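Local coordinates for leucyl-trna synthetase (Plasmodium falciparum, PDB 5FOD), which probably charges tRNA with leucine and, through the editing domain described here, clears mischarged tRNA; it is a target of antimalarial benzoxaboroles, at residues 30-35 / 60-65. The protein carries 1 engineered substitution. Numbering follows the deposited sequence.
Residue 60 of segment 60-65 comes from a tag, linker or insertion.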
loop_
_atom_site.group_PDB
_atom_site.type_symbol
_atom_site.label_atom_id
_atom_site.label_comp_id
_atom_site.label_asym_id
_atom_site.label_seq_id
_atom_site.Cartn_x
_atom_site.Cartn_y
_atom_site.Cartn_z
ATOM N N ARG A 30 -3.150 22.409 -7.142
ATOM C CA ARG A 30 -3.883 23.653 -7.079
ATOM C C ARG A 30 -4.167 24.038 -5.589
ATOM O O ARG A 30 -4.050 25.193 -5.200
ATOM C CB ARG A 30 -5.180 23.549 -7.872
ATOM C CG ARG A 30 -5.047 23.778 -9.374
ATOM C CD ARG A 30 -6.408 23.998 -10.056
ATOM N NE ARG A 30 -7.187 22.785 -9.898
ATOM C CZ ARG A 30 -7.153 21.734 -10.712
ATOM N NH1 ARG A 30 -6.449 21.747 -11.831
ATOM N NH2 ARG A 30 -7.897 20.679 -10.409
ATOM N N SER A 31 -4.524 23.074 -4.760
ATOM C CA SER A 31 -4.789 23.401 -3.352
ATOM C C SER A 31 -3.512 23.901 -2.688
ATOM O O SER A 31 -3.546 24.848 -1.900
ATOM C CB SER A 31 -5.270 22.173 -2.610
ATOM O OG SER A 31 -4.148 21.295 -2.506
ATOM N N SER A 32 -2.378 23.290 -2.997
ATOM C CA SER A 32 -1.126 23.642 -2.308
ATOM C C SER A 32 -0.553 24.999 -2.780
ATOM O O SER A 32 -0.016 25.762 -1.966
ATOM C CB SER A 32 -0.096 22.520 -2.388
ATOM O OG SER A 32 0.646 22.560 -3.574
ATOM N N GLN A 33 -0.698 25.285 -4.076
ATOM C CA GLN A 33 -0.489 26.625 -4.636
ATOM C C GLN A 33 -1.419 27.658 -4.009
ATOM O O GLN A 33 -1.016 28.812 -3.798
ATOM C CB GLN A 33 -0.639 26.617 -6.167
ATOM C CG GLN A 33 0.475 25.872 -6.890
ATOM C CD GLN A 33 0.256 25.818 -8.405
ATOM O OE1 GLN A 33 -0.851 25.527 -8.889
ATOM N NE2 GLN A 33 1.307 26.095 -9.160
ATOM N N SER A 34 -2.642 27.264 -3.680
ATOM C CA SER A 34 -3.566 28.198 -3.027
ATOM C C SER A 34 -3.135 28.459 -1.567
ATOM O O SER A 34 -2.932 29.627 -1.172
ATOM C CB SER A 34 -5.023 27.719 -3.112
ATOM O OG SER A 34 -5.913 28.613 -2.439
ATOM N N VAL A 35 -2.974 27.396 -0.775
ATOM C CA VAL A 35 -2.562 27.569 0.639
ATOM C C VAL A 35 -1.238 28.362 0.789
ATOM O O VAL A 35 -1.154 29.204 1.681
ATOM C CB VAL A 35 -2.523 26.252 1.489
ATOM C CG1 VAL A 35 -3.868 25.526 1.473
ATOM C CG2 VAL A 35 -1.401 25.331 1.058
ATOM N N GLY A 60 6.573 25.135 2.487
ATOM C CA GLY A 60 6.709 24.948 1.050
ATOM C C GLY A 60 6.976 23.501 0.685
ATOM O O GLY A 60 7.645 23.218 -0.306
ATOM N N THR A 61 6.416 22.583 1.468
ATOM C CA THR A 61 6.838 21.175 1.471
ATOM C C THR A 61 5.967 20.213 0.621
ATOM O O THR A 61 6.161 18.978 0.698
ATOM C CB THR A 61 6.878 20.667 2.933
ATOM O OG1 THR A 61 5.592 20.864 3.538
ATOM C CG2 THR A 61 7.924 21.421 3.753
ATOM N N PHE A 62 5.043 20.749 -0.194
ATOM C CA PHE A 62 4.042 19.905 -0.873
ATOM C C PHE A 62 4.587 19.210 -2.114
ATOM O O PHE A 62 4.310 18.027 -2.348
ATOM C CB PHE A 62 2.783 20.693 -1.205
ATOM C CG PHE A 62 1.911 20.990 -0.003
ATOM C CD1 PHE A 62 1.058 20.007 0.530
ATOM C CD2 PHE A 62 1.906 22.269 0.572
ATOM C CE1 PHE A 62 0.261 20.294 1.625
ATOM C CE2 PHE A 62 1.091 22.564 1.654
ATOM C CZ PHE A 62 0.283 21.569 2.194
ATOM N N PHE A 63 5.379 19.941 -2.882
ATOM C CA PHE A 63 6.123 19.379 -4.001
ATOM C C PHE A 63 7.441 20.115 -4.210
ATOM O O PHE A 63 7.526 21.324 -3.963
ATOM C CB PHE A 63 5.240 19.417 -5.275
ATOM C CG PHE A 63 4.830 20.798 -5.726
ATOM C CD1 PHE A 63 5.649 21.542 -6.564
ATOM C CD2 PHE A 63 3.591 21.333 -5.371
ATOM C CE1 PHE A 63 5.271 22.804 -7.016
ATOM C CE2 PHE A 63 3.192 22.586 -5.820
ATOM C CZ PHE A 63 4.040 23.331 -6.652
ATOM N N THR A 64 8.463 19.395 -4.664
ATOM C CA THR A 64 9.763 19.999 -4.959
ATOM C C THR A 64 9.599 21.095 -6.031
ATOM O O THR A 64 9.028 20.865 -7.076
ATOM C CB THR A 64 10.746 18.968 -5.453
ATOM O OG1 THR A 64 10.855 17.903 -4.507
ATOM C CG2 THR A 64 12.142 19.609 -5.719
ATOM N N ASP A 65 10.071 22.313 -5.746
ATOM C CA ASP A 65 9.875 23.431 -6.653
ATOM C C ASP A 65 10.689 23.303 -7.932
ATOM O O ASP A 65 11.773 22.749 -7.927
ATOM C CB ASP A 65 10.181 24.775 -5.983
ATOM C CG ASP A 65 8.962 25.373 -5.323
ATOM O OD1 ASP A 65 7.958 25.626 -6.040
ATOM O OD2 ASP A 65 8.992 25.570 -4.091
#
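Ser32 reaches from the last turn of its helix to both Phe62 and Phe63, which lend it a flat face and an edge respectively. Followed outward, Phe62 CB lies 3.6 Å from Ser32 CB. Ser32 CB then sits over one face of the ring, near CG and CD2, 3.5 Å from Phe62 CG and 3.9 Å from the ring centroid, 30° off the normal, a CH-pi contact. Branched Val35 offers a methyl, CG2, which comes obliquely to Phe62 CE2, 3.8 Å away. Serine suits its place because it carries nothing beyond CB but one hydroxyl, compatible with so close a ring, and that hydroxyl is satisfied within the helix. Ser32 OG, turned between the backbone N and the carbonyl carbon (chi1 85°), hydrogen-bonds to Ile29 O, three residues back, and lies 3.4 Å from Phe63 CE2, at that ring's edge. Gln33 adds its CG methylene near Phe63 CZ. No hydrogen bond crosses the contact, so it rests on packing. Phe62 also makes a cation-pi contact with Lys185, and Phe63 packs edge-to-face with Trp78. The contact thus sets the loop leading to helix 71-77 against the C-terminal end of helix 18-35, at the domain surface, while Thr64 pairs by backbone hydrogen bonding with Ile182 of strand 182-187.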